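Multicopper oxidase type 1 (Nitrosomonas europaea, PDB 3G5W) binds copper and probably acts as a two-domain, laccase-like multicopper oxidase, coupling oxidation of its substrate to the reduction of oxygen. Local coordinates at residues 242-252 with 268-278. Sequence-based numbering, arbitrary orientation.
Sequences MDNPGLWMIHD and IMTTIEYEEVG. With C2O (Cu-O-Cu linkage), chain P.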
loop_
_atom_site.group_PDB
_atom_site.type_symbol
_atom_site.label_atom_id
_atom_site.label_comp_id
_atom_site.label_asym_id
_atom_site.label_seq_id
_atom_site.Cartn_x
_atom_site.Cartn_y
_atom_site.Cartn_z
ATOM N N MET A 242 17.852 -19.984 6.595
ATOM C CA MET A 242 18.880 -20.023 5.556
ATOM C C MET A 242 19.230 -21.467 5.198
ATOM O O MET A 242 20.267 -21.979 5.616
ATOM C CB MET A 242 20.142 -19.255 5.983
ATOM C CG MET A 242 19.977 -17.741 6.200
ATOM S SD MET A 242 19.366 -16.814 4.756
ATOM C CE MET A 242 17.656 -16.796 5.161
ATOM N N ASP A 243 18.365 -22.110 4.414
ATOM C CA ASP A 243 18.509 -23.535 4.110
ATOM C C ASP A 243 18.782 -23.827 2.630
ATOM O O ASP A 243 18.622 -24.959 2.177
ATOM C CB ASP A 243 17.249 -24.281 4.554
ATOM C CG ASP A 243 15.991 -23.802 3.826
ATOM O OD1 ASP A 243 14.896 -24.297 4.168
ATOM O OD2 ASP A 243 16.082 -22.936 2.919
ATOM N N ASN A 244 19.185 -22.808 1.880
ATOM C CA ASN A 244 19.235 -22.909 0.425
ATOM C C ASN A 244 20.435 -22.151 -0.147
ATOM O O ASN A 244 20.272 -21.045 -0.669
ATOM C CB ASN A 244 17.884 -22.418 -0.161
ATOM C CG ASN A 244 17.781 -22.582 -1.671
ATOM O OD1 ASN A 244 16.914 -21.970 -2.316
ATOM N ND2 ASN A 244 18.660 -23.397 -2.249
ATOM N N PRO A 245 21.654 -22.734 -0.037
ATOM C CA PRO A 245 22.860 -22.059 -0.518
ATOM C C PRO A 245 22.820 -21.564 -1.961
ATOM O O PRO A 245 22.444 -22.307 -2.878
ATOM C CB PRO A 245 23.961 -23.110 -0.317
ATOM C CG PRO A 245 23.460 -23.925 0.840
ATOM C CD PRO A 245 21.979 -24.035 0.582
ATOM N N GLY A 246 23.185 -20.293 -2.123
ATOM C CA GLY A 246 23.263 -19.625 -3.416
ATOM C C GLY A 246 23.565 -18.145 -3.234
ATOM O O GLY A 246 23.944 -17.713 -2.148
ATOM N N LEU A 247 23.432 -17.383 -4.314
ATOM C CA LEU A 247 23.490 -15.927 -4.266
ATOM C C LEU A 247 22.092 -15.426 -4.606
ATOM O O LEU A 247 21.549 -15.754 -5.671
ATOM C CB LEU A 247 24.546 -15.381 -5.242
ATOM C CG LEU A 247 25.990 -15.871 -5.020
ATOM C CD1 LEU A 247 26.929 -15.322 -6.077
ATOM C CD2 LEU A 247 26.509 -15.527 -3.615
ATOM N N TRP A 248 21.508 -14.654 -3.690
ATOM C CA TRP A 248 20.078 -14.356 -3.727
ATOM C C TRP A 248 19.783 -12.872 -3.599
ATOM O O TRP A 248 20.230 -12.223 -2.653
ATOM C CB TRP A 248 19.367 -15.085 -2.591
ATOM C CG TRP A 248 19.590 -16.565 -2.567
ATOM C CD1 TRP A 248 20.374 -17.265 -1.692
ATOM C CD2 TRP A 248 19.030 -17.524 -3.465
ATOM N NE1 TRP A 248 20.319 -18.612 -1.981
ATOM C CE2 TRP A 248 19.499 -18.797 -3.065
ATOM C CE3 TRP A 248 18.161 -17.435 -4.563
ATOM C CZ2 TRP A 248 19.141 -19.975 -3.735
ATOM C CZ3 TRP A 248 17.801 -18.609 -5.228
ATOM C CH2 TRP A 248 18.284 -19.861 -4.803
ATOM N N MET A 249 19.014 -12.342 -4.541
ATOM C CA MET A 249 18.610 -10.942 -4.486
ATOM C C MET A 249 17.599 -10.706 -3.380
ATOM O O MET A 249 16.725 -11.537 -3.127
ATOM C CB MET A 249 17.983 -10.495 -5.809
ATOM C CG MET A 249 18.884 -10.576 -7.021
ATOM S SD MET A 249 20.481 -9.729 -6.896
ATOM C CE MET A 249 19.984 -8.072 -6.456
ATOM N N ILE A 250 17.744 -9.570 -2.713
ATOM C CA ILE A 250 16.660 -8.977 -1.946
ATOM C C ILE A 250 16.534 -7.530 -2.417
ATOM O O ILE A 250 17.528 -6.807 -2.489
ATOM C CB ILE A 250 16.857 -9.105 -0.407
ATOM C CG1 ILE A 250 16.048 -8.038 0.341
ATOM C CG2 ILE A 250 18.328 -9.044 -0.022
ATOM C CD1 ILE A 250 15.899 -8.335 1.811
ATOM N N HIS A 251 15.318 -7.130 -2.782
ATOM C CA HIS A 251 15.100 -5.822 -3.392
ATOM C C HIS A 251 13.650 -5.369 -3.289
ATOM O O HIS A 251 12.742 -6.181 -3.095
ATOM C CB HIS A 251 15.532 -5.837 -4.869
ATOM C CG HIS A 251 14.693 -6.722 -5.737
ATOM N ND1 HIS A 251 13.643 -6.244 -6.489
ATOM C CD2 HIS A 251 14.736 -8.058 -5.960
ATOM C CE1 HIS A 251 13.083 -7.243 -7.150
ATOM N NE2 HIS A 251 13.724 -8.355 -6.844
ATOM N N ASP A 252 13.453 -4.062 -3.428
ATOM C CA ASP A 252 12.127 -3.493 -3.547
ATOM C C ASP A 252 11.580 -3.925 -4.900
ATOM O O ASP A 252 12.260 -3.789 -5.931
ATOM C CB ASP A 252 12.207 -1.966 -3.463
ATOM C CG ASP A 252 10.863 -1.321 -3.201
ATOM O OD1 ASP A 252 9.810 -1.927 -3.518
ATOM O OD2 ASP A 252 10.862 -0.192 -2.683
ATOM N N ILE A 268 17.001 0.391 -3.839
ATOM C CA ILE A 268 16.801 -0.514 -2.701
ATOM C C ILE A 268 17.018 -1.971 -3.135
ATOM O O ILE A 268 16.110 -2.646 -3.628
ATOM C CB ILE A 268 15.420 -0.271 -2.007
ATOM C CG1 ILE A 268 15.403 1.133 -1.381
ATOM C CG2 ILE A 268 15.142 -1.327 -0.923
ATOM C CD1 ILE A 268 14.021 1.660 -0.973
ATOM N N MET A 269 18.246 -2.432 -2.944
ATOM C CA MET A 269 18.688 -3.712 -3.472
ATOM C C MET A 269 19.971 -4.163 -2.767
ATOM O O MET A 269 20.886 -3.361 -2.551
ATOM C CB MET A 269 18.906 -3.558 -4.984
ATOM C CG MET A 269 19.477 -4.744 -5.711
ATOM S SD MET A 269 18.883 -4.851 -7.419
ATOM C CE MET A 269 19.381 -3.279 -8.129
ATOM N N THR A 270 20.016 -5.437 -2.387
ATOM C CA THR A 270 21.268 -6.084 -1.986
ATOM C C THR A 270 21.209 -7.581 -2.331
ATOM O O THR A 270 20.291 -8.024 -3.035
ATOM C CB THR A 270 21.665 -5.807 -0.494
ATOM O OG1 THR A 270 23.004 -6.264 -0.261
ATOM C CG2 THR A 270 20.724 -6.485 0.502
ATOM N N THR A 271 22.196 -8.346 -1.872
ATOM C CA THR A 271 22.176 -9.797 -2.045
ATOM C C THR A 271 22.389 -10.516 -0.723
ATOM O O THR A 271 22.930 -9.942 0.229
ATOM C CB THR A 271 23.250 -10.288 -3.053
ATOM O OG1 THR A 271 24.557 -10.049 -2.517
ATOM C CG2 THR A 271 23.115 -9.574 -4.384
ATOM N N ILE A 272 21.956 -11.772 -0.678
ATOM C CA ILE A 272 22.325 -12.706 0.378
ATOM C C ILE A 272 23.388 -13.644 -0.198
ATOM O O ILE A 272 23.152 -14.284 -1.223
ATOM C CB ILE A 272 21.109 -13.542 0.849
ATOM C CG1 ILE A 272 20.059 -12.648 1.527
ATOM C CG2 ILE A 272 21.556 -14.686 1.775
ATOM C CD1 ILE A 272 18.677 -13.294 1.623
ATOM N N GLU A 273 24.546 -13.708 0.458
ATOM C CA GLU A 273 25.666 -14.572 0.034
ATOM C C GLU A 273 25.893 -15.712 1.028
ATOM O O GLU A 273 26.206 -15.464 2.194
ATOM C CB GLU A 273 26.966 -13.757 -0.070
ATOM C CG GLU A 273 26.960 -12.617 -1.084
ATOM C CD GLU A 273 28.218 -11.756 -1.033
ATOM O OE1 GLU A 273 28.426 -10.953 -1.973
ATOM O OE2 GLU A 273 29.003 -11.863 -0.059
ATOM N N TYR A 274 25.744 -16.958 0.574
ATOM C CA TYR A 274 26.102 -18.115 1.400
ATOM C C TYR A 274 27.581 -18.439 1.243
ATOM O O TYR A 274 28.104 -18.466 0.125
ATOM C CB TYR A 274 25.329 -19.347 0.981
ATOM C CG TYR A 274 23.901 -19.448 1.442
ATOM C CD1 TYR A 274 23.529 -20.440 2.347
ATOM C CD2 TYR A 274 22.909 -18.602 0.932
ATOM C CE1 TYR A 274 22.227 -20.582 2.750
ATOM C CE2 TYR A 274 21.586 -18.739 1.337
ATOM C CZ TYR A 274 21.262 -19.736 2.244
ATOM O OH TYR A 274 19.976 -19.923 2.658
ATOM N N GLU A 275 28.255 -18.716 2.354
ATOM C CA GLU A 275 29.680 -19.027 2.280
ATOM C C GLU A 275 29.944 -20.326 1.515
ATOM O O GLU A 275 31.006 -20.485 0.922
ATOM C CB GLU A 275 30.340 -19.028 3.662
ATOM C CG GLU A 275 29.790 -20.007 4.657
ATOM C CD GLU A 275 30.609 -20.042 5.942
ATOM O OE1 GLU A 275 30.790 -18.971 6.575
ATOM O OE2 GLU A 275 31.060 -21.144 6.323
ATOM N N GLU A 276 28.959 -21.226 1.505
ATOM C CA GLU A 276 29.059 -22.504 0.790
ATOM C C GLU A 276 29.301 -22.357 -0.720
ATOM O O GLU A 276 30.066 -23.136 -1.302
ATOM C CB GLU A 276 27.818 -23.372 1.042
ATOM C CG GLU A 276 27.732 -23.983 2.448
ATOM C CD GLU A 276 27.064 -23.075 3.478
ATOM O OE1 GLU A 276 26.946 -23.495 4.647
ATOM O OE2 GLU A 276 26.650 -21.948 3.131
ATOM N N VAL A 277 28.662 -21.369 -1.354
ATOM C CA VAL A 277 28.811 -21.180 -2.809
ATOM C C VAL A 277 29.916 -20.195 -3.206
ATOM O O VAL A 277 30.364 -20.191 -4.351
ATOM C CB VAL A 277 27.465 -20.814 -3.528
ATOM C CG1 VAL A 277 26.370 -21.826 -3.185
ATOM C CG2 VAL A 277 27.023 -19.400 -3.203
ATOM N N GLY A 278 30.344 -19.359 -2.265
ATOM C CA GLY A 278 31.399 -18.383 -2.527
ATOM C C GLY A 278 30.955 -17.260 -3.448
ATOM O O GLY A 278 29.825 -17.250 -3.942
HETATM CU CU2 C2O P . 14.011 -10.065 -7.908
HETATM CU CU3 C2O P . 9.244 -10.787 -9.311
HETATM O O1 C2O P . 11.806 -10.247 -8.717
#
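P245 lies over one face of the Y274 ring, its CA 3.4 Å from the ring centroid in a CH-pi contact, while CB and CG widen the apolar cover. W248 meets the same ring rim to rim, planes at 74°, with NE1 3.6 Å from Y274 CE2, while the indole N-H bonds to N244 O. CG of Y274 stands anti to its carbonyl carbon (chi1 -78°), carrying the ring back under the 244-246 turn; M242 SD stands obliquely off the opposite side, a Met-aromatic contact. Were Y274 replaced by an alanine, P245 CA, the indole edge and M242 SD would probably lose their shared aromatic partner. G246 fits because a CB would strike the indole. Further along, I272 CB packs 4.2 Å from W248 CB, and the branched I250 and T270 lie side by side, CG2 to CG2 3.5 Å. Both are antiparallel hydrogen-bonded pairs: I272 N gives W248 O a 2.7 Å bond, and T270 N reaches I250 O at 2.8 Å. At the polar edge E273 turns to R181 and Y284, and D252 to H257. H251 NE2 binds copper at 2.0 Å, with H205 and H105 of the second subunit: a cupredoxin strand pair delivering a histidine to the intersubunit copper cluster characteristic of two-domain multicopper oxidases.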